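Local coordinates for protein putative fimbrium tip subunit Fim1F (Parabacteroides distasonis, PDB 3R4R) that probably forms part of the tip of fimbriae, the cell-surface filaments that mediate adhesion and biofilm formation, at residues 233-243 and 254-263; 56-65 and 107-118. All blocks are in the same frame, centred on the assembly; numbering follows the deposited sequence. Where two conformers were deposited one is given.

Contact 1. Residues 233-243 and 254-263. With EDO (1,2-ethanediol), chain G.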
loop_
_atom_site.group_PDB
_atom_site.type_symbol
_atom_site.label_atom_id
_atom_site.label_comp_id
_atom_site.label_asym_id
_atom_site.label_seq_id
_atom_site.Cartn_x
_atom_site.Cartn_y
_atom_site.Cartn_z
ATOM N N GLU A 233 -7.746 2.268 -1.931
ATOM C CA GLU A 233 -8.392 3.311 -2.762
ATOM C C GLU A 233 -9.783 2.942 -3.260
ATOM O O GLU A 233 -10.055 1.759 -3.508
ATOM C CB GLU A 233 -7.568 3.599 -4.028
ATOM C CG GLU A 233 -6.249 4.278 -3.831
ATOM C CD GLU A 233 -5.541 4.601 -5.124
ATOM O OE1 GLU A 233 -5.675 3.870 -6.138
ATOM O OE2 GLU A 233 -4.781 5.588 -5.087
ATOM N N ILE A 234 -10.627 3.955 -3.492
ATOM C CA ILE A 234 -11.977 3.795 -4.004
ATOM C C ILE A 234 -12.157 4.815 -5.122
ATOM O O ILE A 234 -12.246 6.006 -4.819
ATOM C CB ILE A 234 -12.986 3.949 -2.854
ATOM C CG1 ILE A 234 -12.666 2.958 -1.696
ATOM C CG2 ILE A 234 -14.405 3.794 -3.392
ATOM C CD1 ILE A 234 -13.353 3.155 -0.361
ATOM N N SER A 235 -12.200 4.340 -6.410
ATOM C CA SER A 235 -12.329 5.179 -7.609
ATOM C C SER A 235 -13.733 5.781 -7.767
ATOM O O SER A 235 -13.841 6.933 -8.209
ATOM C CB SER A 235 -12.001 4.381 -8.870
ATOM O OG SER A 235 -12.892 3.295 -9.059
ATOM N N ASP A 236 -14.806 5.002 -7.453
ATOM C CA ASP A 236 -16.184 5.494 -7.613
ATOM C C ASP A 236 -16.348 6.829 -6.874
ATOM O O ASP A 236 -16.046 6.940 -5.676
ATOM C CB ASP A 236 -17.217 4.462 -7.123
ATOM C CG ASP A 236 -18.684 4.798 -7.380
ATOM O OD1 ASP A 236 -18.958 5.805 -8.064
ATOM O OD2 ASP A 236 -19.554 4.031 -6.930
ATOM N N ALA A 237 -16.774 7.852 -7.631
ATOM C CA ALA A 237 -16.986 9.219 -7.146
ATOM C C ALA A 237 -18.257 9.325 -6.284
ATOM O O ALA A 237 -18.417 10.312 -5.563
ATOM C CB ALA A 237 -17.083 10.170 -8.333
ATOM N N PHE A 238 -19.118 8.277 -6.323
ATOM C CA PHE A 238 -20.410 8.194 -5.638
ATOM C C PHE A 238 -20.302 7.356 -4.326
ATOM O O PHE A 238 -21.272 7.287 -3.563
ATOM C CB PHE A 238 -21.439 7.580 -6.617
ATOM C CG PHE A 238 -22.919 7.634 -6.294
ATOM C CD1 PHE A 238 -23.486 8.780 -5.737
ATOM C CD2 PHE A 238 -23.781 6.646 -6.761
ATOM C CE1 PHE A 238 -24.869 8.866 -5.511
ATOM C CE2 PHE A 238 -25.166 6.736 -6.548
ATOM C CZ PHE A 238 -25.700 7.846 -5.922
ATOM N N LYS A 239 -19.123 6.782 -4.031
ATOM C CA LYS A 239 -18.951 6.014 -2.801
ATOM C C LYS A 239 -18.479 6.925 -1.661
ATOM O O LYS A 239 -17.849 7.962 -1.884
ATOM C CB LYS A 239 -18.003 4.827 -2.960
ATOM C CG LYS A 239 -18.670 3.662 -3.663
ATOM C CD LYS A 239 -17.849 2.411 -3.546
ATOM C CE LYS A 239 -18.476 1.189 -4.172
ATOM N NZ LYS A 239 -18.565 1.294 -5.651
ATOM N N GLU A 240 -18.845 6.549 -0.438
ATOM C CA GLU A 240 -18.528 7.322 0.760
ATOM C C GLU A 240 -18.017 6.463 1.884
ATOM O O GLU A 240 -18.431 5.307 2.031
ATOM C CB GLU A 240 -19.777 8.078 1.273
ATOM C CG GLU A 240 -20.353 9.125 0.332
ATOM C CD GLU A 240 -21.593 9.829 0.844
ATOM O OE1 GLU A 240 -22.402 9.178 1.544
ATOM O OE2 GLU A 240 -21.787 11.017 0.494
ATOM N N VAL A 241 -17.144 7.067 2.715
ATOM C CA VAL A 241 -16.631 6.495 3.948
ATOM C C VAL A 241 -17.355 7.304 5.051
ATOM O O VAL A 241 -17.202 8.531 5.139
ATOM C CB VAL A 241 -15.077 6.446 4.045
ATOM C CG1 VAL A 241 -14.482 5.591 2.929
ATOM C CG2 VAL A 241 -14.456 7.831 4.018
ATOM N N ILE A 242 -18.252 6.627 5.798
ATOM C CA ILE A 242 -19.149 7.256 6.779
ATOM C C ILE A 242 -18.723 6.955 8.211
ATOM O O ILE A 242 -18.781 5.812 8.674
ATOM C CB ILE A 242 -20.618 6.782 6.564
ATOM C CG1 ILE A 242 -21.112 7.102 5.129
ATOM C CG2 ILE A 242 -21.543 7.361 7.648
ATOM C CD1 ILE A 242 -22.456 6.496 4.734
ATOM N N LEU A 243 -18.413 8.039 8.933
ATOM C CA LEU A 243 -18.027 8.032 10.344
ATOM C C LEU A 243 -19.244 8.282 11.225
ATOM O O LEU A 243 -19.970 9.233 10.989
ATOM C CB LEU A 243 -16.938 9.096 10.621
ATOM C CG LEU A 243 -15.454 8.767 10.289
ATOM C CD1 LEU A 243 -15.213 8.454 8.819
ATOM C CD2 LEU A 243 -14.568 9.931 10.644
ATOM N N TYR A 254 -21.552 10.988 9.498
ATOM C CA TYR A 254 -20.804 12.047 8.830
ATOM C C TYR A 254 -20.075 11.443 7.602
ATOM O O TYR A 254 -19.193 10.595 7.761
ATOM C CB TYR A 254 -19.830 12.742 9.804
ATOM C CG TYR A 254 -20.499 13.324 11.036
ATOM C CD1 TYR A 254 -21.139 14.563 10.989
ATOM C CD2 TYR A 254 -20.467 12.653 12.256
ATOM C CE1 TYR A 254 -21.739 15.113 12.125
ATOM C CE2 TYR A 254 -21.069 13.191 13.396
ATOM C CZ TYR A 254 -21.704 14.422 13.325
ATOM O OH TYR A 254 -22.314 14.961 14.438
ATOM N N PRO A 255 -20.465 11.835 6.366
ATOM C CA PRO A 255 -19.863 11.206 5.178
ATOM C C PRO A 255 -18.694 12.001 4.583
ATOM O O PRO A 255 -18.710 13.239 4.555
ATOM C CB PRO A 255 -21.028 11.166 4.183
ATOM C CG PRO A 255 -22.072 12.153 4.718
ATOM C CD PRO A 255 -21.546 12.767 5.981
ATOM N N PHE A 256 -17.690 11.260 4.076
ATOM C CA PHE A 256 -16.489 11.791 3.424
ATOM C C PHE A 256 -16.357 11.208 2.010
ATOM O O PHE A 256 -16.731 10.048 1.814
ATOM C CB PHE A 256 -15.226 11.490 4.258
ATOM C CG PHE A 256 -15.176 12.189 5.606
ATOM C CD1 PHE A 256 -15.821 11.653 6.710
ATOM C CD2 PHE A 256 -14.436 13.349 5.777
ATOM C CE1 PHE A 256 -15.809 12.322 7.937
ATOM C CE2 PHE A 256 -14.395 13.996 7.008
ATOM C CZ PHE A 256 -15.123 13.510 8.071
ATOM N N PRO A 257 -15.855 11.962 0.998
ATOM C CA PRO A 257 -15.734 11.371 -0.352
ATOM C C PRO A 257 -14.631 10.331 -0.347
ATOM O O PRO A 257 -13.479 10.648 -0.030
ATOM C CB PRO A 257 -15.424 12.573 -1.264
ATOM C CG PRO A 257 -15.546 13.796 -0.392
ATOM C CD PRO A 257 -15.364 13.357 1.019
ATOM N N ALA A 258 -15.013 9.067 -0.628
ATOM C CA ALA A 258 -14.145 7.891 -0.585
ATOM C C ALA A 258 -12.904 8.047 -1.473
ATOM O O ALA A 258 -11.842 7.570 -1.103
ATOM C CB ALA A 258 -14.925 6.665 -1.016
ATOM N N ASN A 259 -13.026 8.766 -2.604
ATOM C CA ASN A 259 -11.933 8.960 -3.564
ATOM C C ASN A 259 -10.889 10.030 -3.072
ATOM O O ASN A 259 -9.900 10.268 -3.776
ATOM C CB ASN A 259 -12.488 9.354 -4.941
ATOM C CG ASN A 259 -13.400 10.542 -4.976
ATOM O OD1 ASN A 259 -14.129 10.841 -4.027
ATOM N ND2 ASN A 259 -13.467 11.169 -6.131
ATOM N N LYS A 260 -11.052 10.602 -1.859
ATOM C CA LYS A 260 -10.073 11.559 -1.337
ATOM C C LYS A 260 -8.889 10.818 -0.675
ATOM O O LYS A 260 -7.819 11.415 -0.490
ATOM C CB LYS A 260 -10.718 12.537 -0.331
ATOM C CG LYS A 260 -11.786 13.493 -0.872
ATOM C CD LYS A 260 -11.242 14.559 -1.819
ATOM N N PHE A 261 -9.067 9.515 -0.342
ATOM C CA PHE A 261 -8.062 8.716 0.353
ATOM C C PHE A 261 -7.274 7.892 -0.664
ATOM O O PHE A 261 -7.733 6.840 -1.115
ATOM C CB PHE A 261 -8.736 7.829 1.406
ATOM C CG PHE A 261 -9.674 8.602 2.298
ATOM C CD1 PHE A 261 -9.189 9.327 3.385
ATOM C CD2 PHE A 261 -11.039 8.609 2.056
ATOM C CE1 PHE A 261 -10.051 10.042 4.208
ATOM C CE2 PHE A 261 -11.889 9.366 2.842
ATOM C CZ PHE A 261 -11.397 10.053 3.938
ATOM N N ILE A 262 -6.104 8.411 -1.062
ATOM C CA ILE A 262 -5.248 7.814 -2.078
ATOM C C ILE A 262 -4.204 6.937 -1.393
ATOM O O ILE A 262 -3.718 7.277 -0.327
ATOM C CB ILE A 262 -4.592 8.938 -2.950
ATOM C CG1 ILE A 262 -5.652 9.869 -3.595
ATOM C CG2 ILE A 262 -3.647 8.378 -4.029
ATOM C CD1 ILE A 262 -5.144 11.304 -3.902
ATOM N N LYS A 263 -3.889 5.793 -2.002
ATOM C CA LYS A 263 -2.860 4.861 -1.555
ATOM C C LYS A 263 -1.519 5.572 -1.336
ATOM O O LYS A 263 -1.107 6.409 -2.159
ATOM C CB LYS A 263 -2.682 3.737 -2.587
ATOM C CG LYS A 263 -2.138 4.219 -3.933
ATOM C CD LYS A 263 -2.217 3.138 -4.993
ATOM C CE LYS A 263 -1.940 3.675 -6.370
ATOM N NZ LYS A 263 -2.901 4.752 -6.809
HETATM C C1 EDO G . -19.792 1.527 -0.500
HETATM O O1 EDO G . -19.553 0.505 0.467
HETATM C C2 EDO G . -19.184 2.830 -0.003
HETATM O O2 EDO G . -17.764 2.687 0.177
HETATM O O HOH W 1 -9.910 6.345 -2.210
#

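Contact 2. Residues 56-65 and 107-118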
loop_
_atom_site.group_PDB
_atom_site.type_symbol
_atom_site.label_atom_id
_atom_site.label_comp_id
_atom_site.label_asym_id
_atom_site.label_seq_id
_atom_site.Cartn_x
_atom_site.Cartn_y
_atom_site.Cartn_z
ATOM N N GLY A 56 6.828 -8.472 -21.786
ATOM C CA GLY A 56 5.976 -8.678 -20.614
ATOM C C GLY A 56 5.804 -10.126 -20.162
ATOM O O GLY A 56 4.914 -10.447 -19.364
ATOM N N LYS A 57 6.653 -11.015 -20.652
ATOM C CA LYS A 57 6.573 -12.431 -20.308
ATOM C C LYS A 57 7.374 -12.664 -19.030
ATOM O O LYS A 57 8.543 -12.260 -18.962
ATOM C CB LYS A 57 7.083 -13.302 -21.492
ATOM C CG LYS A 57 6.922 -14.800 -21.305
ATOM C CD LYS A 57 7.471 -15.553 -22.521
ATOM C CE LYS A 57 7.344 -17.056 -22.405
ATOM N NZ LYS A 57 7.848 -17.759 -23.619
ATOM N N ARG A 58 6.765 -13.303 -18.022
ATOM C CA ARG A 58 7.486 -13.549 -16.782
ATOM C C ARG A 58 8.511 -14.636 -17.034
ATOM O O ARG A 58 8.159 -15.700 -17.537
ATOM C CB ARG A 58 6.544 -13.906 -15.617
ATOM C CG ARG A 58 7.248 -13.863 -14.248
ATOM C CD ARG A 58 6.340 -14.285 -13.123
ATOM N NE ARG A 58 5.875 -15.670 -13.268
ATOM C CZ ARG A 58 4.965 -16.234 -12.481
ATOM N NH1 ARG A 58 4.365 -15.526 -11.531
ATOM N NH2 ARG A 58 4.594 -17.491 -12.684
ATOM N N ILE A 59 9.793 -14.330 -16.744
ATOM C CA ILE A 59 10.900 -15.267 -16.942
ATOM C C ILE A 59 11.304 -15.869 -15.576
ATOM O O ILE A 59 11.782 -16.992 -15.536
ATOM C CB ILE A 59 12.125 -14.620 -17.664
ATOM C CG1 ILE A 59 12.771 -13.468 -16.831
ATOM C CG2 ILE A 59 11.762 -14.175 -19.107
ATOM C CD1 ILE A 59 14.137 -12.975 -17.306
ATOM N N TYR A 60 11.078 -15.147 -14.471
ATOM C CA TYR A 60 11.448 -15.608 -13.136
ATOM C C TYR A 60 10.484 -15.072 -12.091
ATOM O O TYR A 60 9.972 -13.952 -12.238
ATOM C CB TYR A 60 12.897 -15.136 -12.823
ATOM C CG TYR A 60 13.416 -15.395 -11.415
ATOM C CD1 TYR A 60 14.073 -16.575 -11.101
ATOM C CD2 TYR A 60 13.301 -14.433 -10.417
ATOM C CE1 TYR A 60 14.561 -16.818 -9.816
ATOM C CE2 TYR A 60 13.776 -14.668 -9.122
ATOM C CZ TYR A 60 14.437 -15.852 -8.836
ATOM O OH TYR A 60 14.957 -16.101 -7.579
ATOM N N PHE A 61 10.273 -15.849 -11.009
ATOM C CA PHE A 61 9.524 -15.379 -9.850
ATOM C C PHE A 61 10.037 -16.115 -8.611
ATOM O O PHE A 61 10.438 -17.276 -8.711
ATOM C CB PHE A 61 7.987 -15.527 -10.002
ATOM C CG PHE A 61 7.410 -16.847 -9.556
ATOM C CD1 PHE A 61 7.328 -17.920 -10.435
ATOM C CD2 PHE A 61 6.983 -17.028 -8.244
ATOM C CE1 PHE A 61 6.833 -19.152 -10.010
ATOM C CE2 PHE A 61 6.513 -18.267 -7.816
ATOM C CZ PHE A 61 6.429 -19.320 -8.704
ATOM N N LYS A 62 9.926 -15.490 -7.432
ATOM C CA LYS A 62 10.311 -16.129 -6.177
ATOM C C LYS A 62 9.509 -15.502 -5.075
ATOM O O LYS A 62 9.201 -14.302 -5.119
ATOM C CB LYS A 62 11.834 -16.016 -5.933
ATOM C CG LYS A 62 12.347 -16.597 -4.629
ATOM C CD LYS A 62 13.863 -16.768 -4.652
ATOM C CE LYS A 62 14.484 -17.129 -3.315
ATOM N NZ LYS A 62 13.923 -18.357 -2.698
ATOM N N ASN A 63 9.119 -16.340 -4.107
ATOM C CA ASN A 63 8.383 -15.944 -2.920
ATOM C C ASN A 63 9.310 -16.032 -1.745
ATOM O O ASN A 63 9.835 -17.120 -1.461
ATOM C CB ASN A 63 7.127 -16.809 -2.737
ATOM C CG ASN A 63 6.128 -16.615 -3.853
ATOM O OD1 ASN A 63 5.807 -15.490 -4.282
ATOM N ND2 ASN A 63 5.577 -17.707 -4.317
ATOM N N PHE A 64 9.588 -14.859 -1.128
ATOM C CA PHE A 64 10.440 -14.690 0.066
ATOM C C PHE A 64 9.623 -14.568 1.315
ATOM O O PHE A 64 8.529 -14.011 1.272
ATOM C CB PHE A 64 11.329 -13.447 -0.042
ATOM C CG PHE A 64 12.292 -13.447 -1.197
ATOM C CD1 PHE A 64 11.906 -12.959 -2.446
ATOM C CD2 PHE A 64 13.609 -13.848 -1.019
ATOM C CE1 PHE A 64 12.811 -12.918 -3.501
ATOM C CE2 PHE A 64 14.517 -13.787 -2.070
ATOM C CZ PHE A 64 14.117 -13.321 -3.305
ATOM N N TYR A 65 10.165 -15.053 2.440
ATOM C CA TYR A 65 9.511 -15.000 3.745
ATOM C C TYR A 65 10.481 -14.351 4.757
ATOM O O TYR A 65 11.593 -13.991 4.381
ATOM C CB TYR A 65 9.035 -16.400 4.163
ATOM C CG TYR A 65 7.945 -16.894 3.232
ATOM C CD1 TYR A 65 6.615 -16.526 3.422
ATOM C CD2 TYR A 65 8.253 -17.649 2.101
ATOM C CE1 TYR A 65 5.608 -16.952 2.543
ATOM C CE2 TYR A 65 7.256 -18.080 1.220
ATOM C CZ TYR A 65 5.935 -17.719 1.440
ATOM O OH TYR A 65 4.942 -18.128 0.578
ATOM N N ASN A 107 1.581 -12.837 0.187
ATOM C CA ASN A 107 1.795 -14.282 0.045
ATOM C C ASN A 107 0.907 -15.092 0.985
ATOM O O ASN A 107 0.408 -14.576 1.975
ATOM C CB ASN A 107 3.284 -14.686 0.323
ATOM C CG ASN A 107 4.357 -14.144 -0.585
ATOM O OD1 ASN A 107 4.099 -13.439 -1.559
ATOM N ND2 ASN A 107 5.609 -14.467 -0.271
ATOM N N ASN A 108 0.719 -16.369 0.643
ATOM C CA ASN A 108 0.065 -17.385 1.447
ATOM C C ASN A 108 1.168 -18.039 2.301
ATOM O O ASN A 108 2.320 -17.606 2.223
ATOM C CB ASN A 108 -0.699 -18.382 0.541
ATOM C CG ASN A 108 -1.792 -17.838 -0.340
ATOM O OD1 ASN A 108 -1.946 -18.272 -1.489
ATOM N ND2 ASN A 108 -2.603 -16.924 0.156
ATOM N N ALA A 109 0.864 -19.083 3.061
ATOM C CA ALA A 109 1.863 -19.730 3.906
ATOM C C ALA A 109 3.123 -20.211 3.148
ATOM O O ALA A 109 4.217 -19.971 3.647
ATOM C CB ALA A 109 1.245 -20.931 4.586
ATOM N N ASN A 110 2.975 -20.901 1.973
ATOM C CA ASN A 110 4.070 -21.509 1.200
ATOM C C ASN A 110 4.195 -20.993 -0.248
ATOM O O ASN A 110 5.127 -21.366 -0.971
ATOM C CB ASN A 110 3.834 -23.047 1.109
ATOM C CG ASN A 110 3.416 -23.738 2.382
ATOM O OD1 ASN A 110 2.367 -24.399 2.414
ATOM N ND2 ASN A 110 4.166 -23.533 3.475
ATOM N N ASN A 111 3.234 -20.210 -0.700
ATOM C CA ASN A 111 3.203 -19.729 -2.080
ATOM C C ASN A 111 2.522 -18.371 -2.139
ATOM O O ASN A 111 2.138 -17.859 -1.095
ATOM C CB ASN A 111 2.472 -20.764 -3.005
ATOM C CG ASN A 111 0.971 -20.993 -2.796
ATOM O OD1 ASN A 111 0.356 -20.590 -1.810
ATOM N ND2 ASN A 111 0.342 -21.678 -3.740
ATOM N N SER A 112 2.338 -17.789 -3.345
ATOM C CA SER A 112 1.621 -16.517 -3.445
ATOM C C SER A 112 0.401 -16.661 -4.359
ATOM O O SER A 112 0.379 -17.545 -5.225
ATOM C CB SER A 112 2.523 -15.398 -3.954
ATOM O OG SER A 112 2.587 -15.357 -5.370
ATOM N N PRO A 113 -0.600 -15.754 -4.249
ATOM C CA PRO A 113 -1.732 -15.803 -5.200
ATOM C C PRO A 113 -1.348 -15.372 -6.655
ATOM O O PRO A 113 -2.204 -15.406 -7.531
ATOM C CB PRO A 113 -2.732 -14.797 -4.590
ATOM C CG PRO A 113 -1.949 -13.914 -3.754
ATOM C CD PRO A 113 -0.768 -14.668 -3.263
ATOM N N PHE A 114 -0.069 -15.012 -6.921
ATOM C CA PHE A 114 0.404 -14.504 -8.222
ATOM C C PHE A 114 1.236 -15.527 -8.998
ATOM O O PHE A 114 1.690 -15.234 -10.121
ATOM C CB PHE A 114 1.266 -13.250 -7.978
ATOM C CG PHE A 114 0.754 -12.362 -6.861
ATOM C CD1 PHE A 114 -0.364 -11.564 -7.042
ATOM C CD2 PHE A 114 1.398 -12.318 -5.635
ATOM C CE1 PHE A 114 -0.872 -10.798 -5.995
ATOM C CE2 PHE A 114 0.894 -11.539 -4.588
ATOM C CZ PHE A 114 -0.240 -10.784 -4.783
ATOM N N ASP A 115 1.438 -16.722 -8.407
ATOM C CA ASP A 115 2.278 -17.783 -8.957
ATOM C C ASP A 115 1.833 -18.288 -10.341
ATOM O O ASP A 115 2.700 -18.714 -11.110
ATOM C CB ASP A 115 2.305 -18.989 -8.014
ATOM C CG ASP A 115 3.051 -18.756 -6.730
ATOM O OD1 ASP A 115 3.550 -17.638 -6.529
ATOM O OD2 ASP A 115 3.186 -19.704 -5.951
ATOM N N ASN A 116 0.545 -18.239 -10.659
ATOM C CA ASN A 116 0.038 -18.720 -11.942
ATOM C C ASN A 116 -0.072 -17.585 -12.977
ATOM O O ASN A 116 -0.573 -17.831 -14.076
ATOM C CB ASN A 116 -1.338 -19.398 -11.760
ATOM C CG ASN A 116 -2.364 -18.531 -11.058
ATOM O OD1 ASN A 116 -2.046 -17.673 -10.204
ATOM N ND2 ASN A 116 -3.632 -18.803 -11.343
ATOM N N LEU A 117 0.379 -16.359 -12.646
ATOM C CA LEU A 117 0.317 -15.197 -13.557
ATOM C C LEU A 117 1.567 -15.227 -14.454
ATOM O O LEU A 117 2.683 -15.027 -13.992
ATOM C CB LEU A 117 0.182 -13.881 -12.765
ATOM C CG LEU A 117 -0.985 -13.796 -11.768
ATOM C CD1 LEU A 117 -0.962 -12.474 -11.038
ATOM C CD2 LEU A 117 -2.344 -13.995 -12.459
ATOM N N THR A 118 1.374 -15.567 -15.728
ATOM C CA THR A 118 2.466 -15.829 -16.666
ATOM C C THR A 118 2.870 -14.577 -17.492
ATOM O O THR A 118 3.917 -14.616 -18.151
ATOM C CB THR A 118 2.043 -16.953 -17.605
ATOM O OG1 THR A 118 0.816 -16.577 -18.211
ATOM C CG2 THR A 118 1.811 -18.267 -16.868
#

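Contact 1. Residues 233-243 and 254-263
Tyr254 and Leu243 are joined by two backbone hydrogen bonds, the shorter from Tyr254 N to Leu243 O at 2.8 Å; the phenol of Tyr254 meets the ring of Trp280 and bonds through OH to Ser247. Pro255, lacking an N-H, takes a non-hydrogen-bonded position opposite Ile242, and its CB lies 3.6 Å from OE1 of Glu240, the side chains running alongside. Phe256 N bonds Val241 O at 3.0 Å and Val241 N returns to Phe256 O. The Val241 oxygen also lies in plane at the edge of the Phe256 ring, whose CE1 meets Leu243 CD2 at 3.8 Å. These residues belong to the antiparallel hairpin of strands 240-246 and 251-257 in the transthyretin-like C-terminal domain, and the face bearing Leu243 and Phe256 packs on Ile269 of strand 266-273. Past Pro257 the chain enters a short 3-10 segment, yet Ala258 N still reaches Lys239 O, from above the carbonyl plane. The Ala258 CB points toward 233-243 and packs against Ile234 CG2, at 3.8 Å, and Val241 CG1. A water ties Ala258 O and Phe261 O to Ile234 N, while Asn259 CA makes a CA-H...O contact with Ile234 O. The Phe261 ring meets Val241 CG2 through CE2. At Lys263, CG stands between the backbone N and carbonyl carbon (chi1 65°), and the side chain crosses that of Glu233 obliquely and bends at its end: NZ forms a salt bridge to OE2 at 2.7 Å on the syn side, and Lys263 N bonds the same oxygen on the anti side, from the same face. NZ has a second acidic partner in Glu212.

Contact 2. Residues 56-65 and 107-118
Arg58 grips the turns of 107-118 through its guanidinium: NH2 donates to Asp115 O at 2.7 Å, almost straight (177°) and in the guanidinium plane, and NH1 adds a weak bond to Phe114 O besides one to Tyr127. CG anti to N (chi1 -167°) and a bend at chi3 (62°) bring the group to these carbonyls. Leu117 O sits 2.9 Å above the centre of one guanidinium face, and Phe61 CD1 covers the opposite face. Asn63 ND2 donates to Asp115 OD1 at 3.0 Å, using the syn lone pair with amide and carboxylate nearly coplanar; the amide OD1 bonds His48. Ser112 OG reaches the same Asp115 OD1 at 2.7 Å from above the carboxylate plane. With an alanine in place of Asp115, the Asn63 amide nitrogen and the Ser112 hydroxyl would probably lose their shared acceptor, leaving the turn less firmly fixed. Arg58 N bonds Thr118 O, Tyr65 OH bonds Asn108 O, and Asn107 ND2, bonded to Cys47 O, lies over a face of the tyrosine ring. Mostly through side chains, an irregular loop, built on an ST turn at Ser112 and two type I beta turns, is fastened along strand 58-65.

After strand 12-21 and helix 39-42, the chain forms strand 46-52 and its antiparallel neighbour 58-65, then runs through helix 66-69 and strands 73-75, 78-90 and 96-104 before the loop 107-118 returns to strand 58-65. Contact 2 thus closes a long excursion and ties the loop that follows strand 96-104 to strand 58-65, both strands being paired with 46-52. Much later, contact 1 closes a short one, bringing together the two arms of a hairpin and the loops flanking it, within the C-terminal domain. The two closures follow in series, neither enclosing nor crossing the other. The centres of contact 1 and contact 2 are about 31 Å apart, on opposite sides of the chain's centre.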